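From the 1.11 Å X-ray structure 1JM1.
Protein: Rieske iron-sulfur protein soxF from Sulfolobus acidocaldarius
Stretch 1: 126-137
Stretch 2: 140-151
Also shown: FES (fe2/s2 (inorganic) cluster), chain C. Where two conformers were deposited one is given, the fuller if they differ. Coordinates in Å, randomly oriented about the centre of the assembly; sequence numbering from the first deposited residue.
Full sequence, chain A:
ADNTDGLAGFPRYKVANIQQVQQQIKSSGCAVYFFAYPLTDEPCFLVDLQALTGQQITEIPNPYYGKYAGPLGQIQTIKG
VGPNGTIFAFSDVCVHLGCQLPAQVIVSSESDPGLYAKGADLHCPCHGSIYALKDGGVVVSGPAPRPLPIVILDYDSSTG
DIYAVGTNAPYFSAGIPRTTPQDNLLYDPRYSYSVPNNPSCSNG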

ATOM      1  N   CYS A 126     -15.705  -4.166  -6.494  1.00 12.52           N
ATOM      2  CA  CYS A 126     -16.927  -4.584  -5.821  1.00 13.15           C
ATOM      3  C   CYS A 126     -17.988  -3.502  -5.824  1.00 12.59           C
ATOM      4  O   CYS A 126     -19.119  -3.759  -6.221  1.00 14.97           O
ATOM      5  CB  CYS A 126     -16.597  -5.100  -4.412  0.77 11.82           C
ATOM      6  SG  CYS A 126     -15.624  -6.637  -4.554  0.77 11.57           S
ATOM      7  N   HIS A 127     -17.634  -2.269  -5.415  1.00 12.55           N
ATOM      8  CA  HIS A 127     -18.610  -1.166  -5.369  1.00 13.23           C
ATOM      9  C   HIS A 127     -18.017   0.129  -5.921  1.00 13.42           C
ATOM     10  O   HIS A 127     -18.642   1.176  -5.787  1.00 14.90           O
ATOM     11  CB  HIS A 127     -19.292  -0.935  -4.007  1.00 13.17           C
ATOM     12  CG  HIS A 127     -19.639  -2.216  -3.313  1.00 12.61           C
ATOM     13  ND1 HIS A 127     -18.706  -2.836  -2.484  1.00 12.39           N
ATOM     14  CD2 HIS A 127     -20.721  -2.988  -3.397  1.00 13.64           C
ATOM     15  CE1 HIS A 127     -19.281  -3.956  -2.093  1.00 12.39           C
ATOM     16  NE2 HIS A 127     -20.485  -4.084  -2.612  1.00 13.08           N
ATOM     17  N   GLY A 128     -16.867   0.106  -6.591  1.00 12.75           N
ATOM     18  CA  GLY A 128     -16.382   1.262  -7.310  1.00 13.43           C
ATOM     19  C   GLY A 128     -15.689   2.320  -6.469  1.00 12.96           C
ATOM     20  O   GLY A 128     -15.499   3.467  -6.946  1.00 13.64           O
ATOM     21  N   SER A 129     -15.215   2.008  -5.266  1.00 11.84           N
ATOM     22  CA  SER A 129     -14.341   2.931  -4.556  1.00 11.58           C
ATOM     23  C   SER A 129     -13.082   3.171  -5.351  1.00 11.34           C
ATOM     24  O   SER A 129     -12.484   2.233  -5.876  1.00 12.17           O
ATOM     25  CB  SER A 129     -13.987   2.403  -3.168  1.00 11.72           C
ATOM     26  OG  SER A 129     -15.103   2.287  -2.360  1.00 12.42           O
ATOM     27  N   ILE A 130     -12.663   4.440  -5.425  1.00 11.42           N
ATOM     28  CA  ILE A 130     -11.420   4.817  -6.102  1.00 11.51           C
ATOM     29  C   ILE A 130     -10.543   5.557  -5.110  1.00 10.68           C
ATOM     30  O   ILE A 130     -10.951   6.583  -4.568  1.00 11.60           O
ATOM     31  CB  ILE A 130     -11.645   5.634  -7.372  1.00 11.99           C
ATOM     32  CG1 ILE A 130     -12.601   4.881  -8.351  1.00 13.33           C
ATOM     33  CG2 ILE A 130     -10.321   5.965  -8.037  1.00 12.96           C
ATOM     34  CD1 ILE A 130     -12.884   5.635  -9.643  1.00 15.59           C
ATOM     35  N   TYR A 131      -9.334   5.047  -4.944  1.00 10.58           N
ATOM     36  CA  TYR A 131      -8.317   5.615  -4.048  1.00 10.34           C
ATOM     37  C   TYR A 131      -7.235   6.280  -4.862  1.00 10.44           C
ATOM     38  O   TYR A 131      -6.647   5.668  -5.755  1.00 11.06           O
ATOM     39  CB  TYR A 131      -7.717   4.520  -3.204  1.00 10.38           C
ATOM     40  CG  TYR A 131      -8.714   3.714  -2.384  1.00 10.38           C
ATOM     41  CD1 TYR A 131      -9.127   2.449  -2.813  1.00 11.04           C
ATOM     42  CD2 TYR A 131      -9.236   4.221  -1.207  1.00 10.46           C
ATOM     43  CE1 TYR A 131     -10.033   1.736  -2.054  1.00 11.05           C
ATOM     44  CE2 TYR A 131     -10.109   3.481  -0.423  1.00 10.70           C
ATOM     45  CZ  TYR A 131     -10.496   2.231  -0.859  1.00 10.40           C
ATOM     46  OH  TYR A 131     -11.329   1.502  -0.044  1.00 11.23           O
ATOM     47  N   ALA A 132      -6.951   7.562  -4.553  1.00 10.27           N
ATOM     48  CA  ALA A 132      -5.955   8.335  -5.265  1.00 10.45           C
ATOM     49  C   ALA A 132      -4.621   8.139  -4.563  1.00 10.39           C
ATOM     50  O   ALA A 132      -4.304   8.809  -3.570  1.00 10.33           O
ATOM     51  CB  ALA A 132      -6.374   9.784  -5.306  1.00 11.25           C
ATOM     52  N   LEU A 133      -3.818   7.169  -5.034  1.00 10.57           N
ATOM     53  CA  LEU A 133      -2.585   6.799  -4.334  1.00 10.69           C
ATOM     54  C   LEU A 133      -1.607   7.958  -4.228  1.00 10.83           C
ATOM     55  O   LEU A 133      -0.946   8.117  -3.196  1.00 11.39           O
ATOM     56  CB  LEU A 133      -1.922   5.613  -5.025  1.00 11.04           C
ATOM     57  CG  LEU A 133      -2.792   4.363  -5.186  1.00 11.27           C
ATOM     58  CD1 LEU A 133      -1.923   3.224  -5.740  1.00 12.31           C
ATOM     59  CD2 LEU A 133      -3.456   3.934  -3.877  1.00 12.27           C
ATOM     60  N   LYS A 134      -1.471   8.782  -5.285  1.00 11.24           N
ATOM     61  CA  LYS A 134      -0.496   9.855  -5.218  1.00 12.33           C
ATOM     62  C   LYS A 134      -1.009  11.000  -4.311  1.00 11.62           C
ATOM     63  O   LYS A 134      -0.220  11.871  -3.975  1.00 13.82           O
ATOM     64  CB  LYS A 134      -0.035  10.106  -6.615  0.69 18.77           C
ATOM     65  CG  LYS A 134      -0.809  10.922  -7.492  0.69 20.92           C
ATOM     66  CD  LYS A 134      -0.024  11.182  -8.827  0.69 20.23           C
ATOM     67  CE  LYS A 134      -0.926  11.621  -9.990  0.69 20.80           C
ATOM     68  NZ  LYS A 134      -1.540  12.952  -9.633  0.69 21.21           N
ATOM     69  N   ASP A 135      -2.260  10.972  -3.886  1.00 10.40           N
ATOM     70  CA  ASP A 135      -2.822  11.894  -2.929  1.00 11.18           C
ATOM     71  C   ASP A 135      -2.998  11.236  -1.567  1.00 10.66           C
ATOM     72  O   ASP A 135      -3.778  11.690  -0.732  1.00 12.20           O
ATOM     73  CB  ASP A 135      -4.106  12.516  -3.461  1.00 12.04           C
ATOM     74  CG  ASP A 135      -3.874  13.338  -4.706  1.00 13.39           C
ATOM     75  OD1 ASP A 135      -4.645  13.193  -5.664  1.00 14.43           O
ATOM     76  OD2 ASP A 135      -2.904  14.149  -4.731  1.00 16.18           O
ATOM     77  N   GLY A 136      -2.215  10.181  -1.272  1.00 10.23           N
ATOM     78  CA  GLY A 136      -2.235   9.577   0.038  1.00 10.36           C
ATOM     79  C   GLY A 136      -3.304   8.556   0.260  1.00 10.04           C
ATOM     80  O   GLY A 136      -3.573   8.170   1.390  1.00 11.10           O
ATOM     81  N   GLY A 137      -3.918   8.047  -0.833  1.00 10.20           N
ATOM     82  CA  GLY A 137      -4.946   7.019  -0.737  1.00 10.13           C
ATOM     83  C   GLY A 137      -6.340   7.518  -0.485  1.00 10.02           C
ATOM     84  O   GLY A 137      -7.228   6.734  -0.213  1.00 10.53           O
TER
HETATM   85 FE1  FES C 501     -14.286  -2.094  -2.422  1.00 11.36          FE
HETATM   86 FE2  FES C 501     -16.927  -2.012  -1.778  1.00 11.88          FE
HETATM   87  S1  FES C 501     -15.825  -0.594  -3.147  1.00 12.32           S
HETATM   88  S2  FES C 501     -15.424  -3.571  -1.141  1.00 11.77           S
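Stretch 2 (140-151) VSGPAPRPLPIV

Stretch 2 (Val 140 to Val 151) follows closely after stretch 1 in the same chain and folds back along it, so that Val 140 and Ser 141 meet Ile 130, the two runs being antiparallel there. It then passes the iron-sulfur end at Gly 142 to Ala 144 and returns beside Tyr 131 to reach Gly 137 at Leu 148. The contact buries 713 Å² between the two stretches, both sides summed. Ser 141 is extended (phi/psi -162°/157°), and the backbone from Gly 142 to Leu 148 is loop or turn; Gly 142 has positive phi (83°), and the path includes Pro 143, Pro 145, Pro 147 and Pro 149, whose rings restrict their own phi.

Backbone hydrogen bonds join the stretches at two places. Around Ile 130, Val 140 N donates to Ile 130 O (2.9 Å) and Ile 130 N donates to Ser 141 O (2.9 Å), which also takes a CA-H...O contact from Ser 129 CA (3.4 Å). At the second, Leu 148 N donates to Gly 137 O (2.9 Å); Gly 137 CA and Leu 148 CA are 4.8 Å apart. A CB on Gly 137 would lie 2.8 Å from Leu 148 O, and one on Gly 142 would lie 2.4 Å from Gly 128 O; both close approaches depend on glycine.

Apolar packing accompanies these bonds. Val 140 CG2 packs on Ile 130 CG2 (3.7 Å), and Ala 132 CB is 3.8 Å from Val 140 CG1 and 4.3 Å from Val 140 CG2. Tyr 131 leaves its backbone away from stretch 2, but its ring returns to it: Leu 148 CB lies over one face, 3.9 Å from the Tyr 131 ring centroid in a CH-pi contact, and Ala 144 CB is 3.8 Å from Tyr 131 CZ. Leu 148 CD2 meets Leu 133 CD2 (4.1 Å). Simple carbon–oxygen contacts add to these: Arg 146 O is at the ring edge, 3.8 Å from Tyr 131 CE2, Ala 144 CB approaches Tyr 131 OH to 3.3 Å, and Ile 150 CD1 is 3.6 Å from Gly 136 O.

Near the cluster, His 127 ND1 binds FES FE2 (2.1 Å), while His 127 O lies 3.3 Å from Pro 143 CD. Ser 129 OG accepts a weak hydrogen bond from Ala 144 N (3.0 Å, 131° at the hydrogen) and sits 3.1 Å from FES S1, so it lies between the turn of stretch 2 and the cluster.

Two waters complete the join. One donates to Gly 128 O (2.6 Å from the water O) and hydrogen-bonds Ser 141 OG (2.7 Å from the same O); the other donates to Gly 136 O and Leu 148 O (2.9 and 2.8 Å from its O), linking carbonyls that cannot bond each other.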

ATOM      1  N   VAL A 140     -11.686   9.295  -3.948  1.00 11.91           N
ATOM      2  CA  VAL A 140     -12.128  10.248  -4.956  1.00 12.91           C
ATOM      3  C   VAL A 140     -13.407   9.819  -5.634  1.00 13.54           C
ATOM      4  O   VAL A 140     -13.952  10.606  -6.415  1.00 15.80           O
ATOM      5  CB  VAL A 140     -11.001  10.602  -5.940  1.00 13.42           C
ATOM      6  CG1 VAL A 140      -9.842  11.360  -5.228  1.00 14.57           C
ATOM      7  CG2 VAL A 140     -10.454   9.402  -6.671  1.00 14.59           C
ATOM      8  N   SER A 141     -13.892   8.624  -5.416  1.00 13.26           N
ATOM      9  CA  SER A 141     -15.176   8.166  -5.941  1.00 14.13           C
ATOM     10  C   SER A 141     -15.599   6.972  -5.159  1.00 13.60           C
ATOM     11  O   SER A 141     -14.779   6.260  -4.591  1.00 13.26           O
ATOM     12  CB  SER A 141     -14.981   7.761  -7.449  1.00 15.47           C
ATOM     13  OG  SER A 141     -16.263   7.569  -8.051  1.00 17.80           O
ATOM     14  N   GLY A 142     -16.931   6.693  -5.136  1.00 14.86           N
ATOM     15  CA  GLY A 142     -17.432   5.474  -4.551  1.00 14.56           C
ATOM     16  C   GLY A 142     -17.584   5.567  -3.066  1.00 14.07           C
ATOM     17  O   GLY A 142     -17.413   6.618  -2.456  1.00 15.59           O
ATOM     18  N   PRO A 143     -17.965   4.453  -2.452  1.00 13.69           N
ATOM     19  CA  PRO A 143     -18.492   4.479  -1.091  1.00 14.13           C
ATOM     20  C   PRO A 143     -17.501   4.324   0.043  1.00 13.47           C
ATOM     21  O   PRO A 143     -17.892   4.451   1.220  1.00 15.08           O
ATOM     22  CB  PRO A 143     -19.524   3.300  -1.098  1.00 15.00           C
ATOM     23  CG  PRO A 143     -18.904   2.322  -2.039  1.00 14.41           C
ATOM     24  CD  PRO A 143     -18.322   3.182  -3.131  1.00 14.49           C
ATOM     25  N   ALA A 144     -16.230   4.062  -0.189  1.00 13.06           N
ATOM     26  CA  ALA A 144     -15.291   3.830   0.886  1.00 12.39           C
ATOM     27  C   ALA A 144     -15.294   5.026   1.812  1.00 12.72           C
ATOM     28  O   ALA A 144     -15.251   6.183   1.355  1.00 13.77           O
ATOM     29  CB  ALA A 144     -13.877   3.598   0.358  1.00 12.94           C
ATOM     30  N   PRO A 145     -15.328   4.801   3.116  1.00 12.83           N
ATOM     31  CA  PRO A 145     -15.528   5.928   4.043  1.00 14.17           C
ATOM     32  C   PRO A 145     -14.267   6.573   4.545  1.00 13.06           C
ATOM     33  O   PRO A 145     -14.359   7.544   5.312  1.00 14.80           O
ATOM     34  CB  PRO A 145     -16.301   5.244   5.202  1.00 17.14           C
ATOM     35  CG  PRO A 145     -15.682   3.873   5.239  1.00 16.28           C
ATOM     36  CD  PRO A 145     -15.566   3.500   3.788  1.00 14.36           C
ATOM     37  N   ARG A 146     -13.100   6.101   4.147  1.00 12.16           N
ATOM     38  CA  ARG A 146     -11.834   6.610   4.637  1.00 11.79           C
ATOM     39  C   ARG A 146     -10.747   6.196   3.661  1.00 10.91           C
ATOM     40  O   ARG A 146     -10.956   5.296   2.831  1.00 11.20           O
ATOM     41  CB  ARG A 146     -11.544   6.088   6.034  1.00 11.88           C
ATOM     42  CG  ARG A 146     -11.411   4.571   6.124  1.00 11.84           C
ATOM     43  CD  ARG A 146     -11.345   4.130   7.556  1.00 12.91           C
ATOM     44  NE  ARG A 146     -11.175   2.670   7.750  1.00 12.89           N
ATOM     45  CZ  ARG A 146     -10.052   2.058   7.939  1.00 11.34           C
ATOM     46  NH1 ARG A 146      -8.888   2.666   7.870  1.00 11.52           N
ATOM     47  NH2 ARG A 146     -10.074   0.734   8.192  1.00 12.79           N
ATOM     48  N   PRO A 147      -9.579   6.821   3.747  1.00 10.65           N
ATOM     49  CA  PRO A 147      -8.495   6.541   2.785  1.00 10.34           C
ATOM     50  C   PRO A 147      -7.942   5.125   2.924  1.00  9.90           C
ATOM     51  O   PRO A 147      -7.935   4.492   3.992  1.00 10.23           O
ATOM     52  CB  PRO A 147      -7.435   7.581   3.124  1.00 10.80           C
ATOM     53  CG  PRO A 147      -8.205   8.715   3.753  1.00 12.00           C
ATOM     54  CD  PRO A 147      -9.244   8.000   4.587  1.00 11.53           C
ATOM     55  N   LEU A 148      -7.359   4.644   1.829  1.00  9.75           N
ATOM     56  CA  LEU A 148      -6.670   3.371   1.832  1.00  9.71           C
ATOM     57  C   LEU A 148      -5.437   3.439   2.730  1.00  9.26           C
ATOM     58  O   LEU A 148      -4.602   4.327   2.532  1.00  9.92           O
ATOM     59  CB  LEU A 148      -6.255   3.001   0.404  1.00  9.80           C
ATOM     60  CG  LEU A 148      -5.675   1.599   0.245  1.00 10.07           C
ATOM     61  CD1 LEU A 148      -6.728   0.536   0.540  1.00 10.57           C
ATOM     62  CD2 LEU A 148      -5.169   1.425  -1.191  1.00 10.81           C
ATOM     63  N   PRO A 149      -5.279   2.537   3.707  1.00  9.24           N
ATOM     64  CA  PRO A 149      -4.099   2.627   4.562  1.00  9.41           C
ATOM     65  C   PRO A 149      -2.788   2.497   3.801  1.00  9.43           C
ATOM     66  O   PRO A 149      -2.654   1.693   2.863  1.00  9.83           O
ATOM     67  CB  PRO A 149      -4.312   1.484   5.562  1.00  9.83           C
ATOM     68  CG  PRO A 149      -5.817   1.384   5.645  1.00 10.44           C
ATOM     69  CD  PRO A 149      -6.271   1.590   4.197  1.00  9.84           C
ATOM     70  N   ILE A 150      -1.826   3.284   4.250  1.00  9.63           N
ATOM     71  CA  ILE A 150      -0.452   3.290   3.782  1.00  9.73           C
ATOM     72  C   ILE A 150       0.400   2.431   4.705  1.00  9.40           C
ATOM     73  O   ILE A 150       0.290   2.514   5.926  1.00 10.22           O
ATOM     74  CB  ILE A 150       0.107   4.737   3.712  1.00  9.98           C
ATOM     75  CG1 ILE A 150      -0.678   5.527   2.677  1.00 12.00           C
ATOM     76  CG2 ILE A 150       1.598   4.758   3.439  1.00 11.15           C
ATOM     77  CD1 ILE A 150      -0.424   7.039   2.732  1.00 14.44           C
ATOM     78  N   VAL A 151       1.277   1.633   4.098  1.00  9.45           N
ATOM     79  CA  VAL A 151       2.304   0.897   4.800  1.00  9.89           C
ATOM     80  C   VAL A 151       3.571   1.767   4.768  1.00  9.80           C
ATOM     81  O   VAL A 151       4.086   2.107   3.696  1.00 10.68           O
ATOM     82  CB  VAL A 151       2.549  -0.469   4.157  1.00 10.50           C
ATOM     83  CG1 VAL A 151       3.695  -1.193   4.899  1.00 11.95           C
ATOM     84  CG2 VAL A 151       1.278  -1.301   4.171  1.00 11.56           C
TER
HETATM   85  O   HOH W   1     -16.760   5.011  -8.677  1.00 23.19           O
HETATM   86  O   HOH W   2      -3.886   6.670   3.802  1.00 11.13           O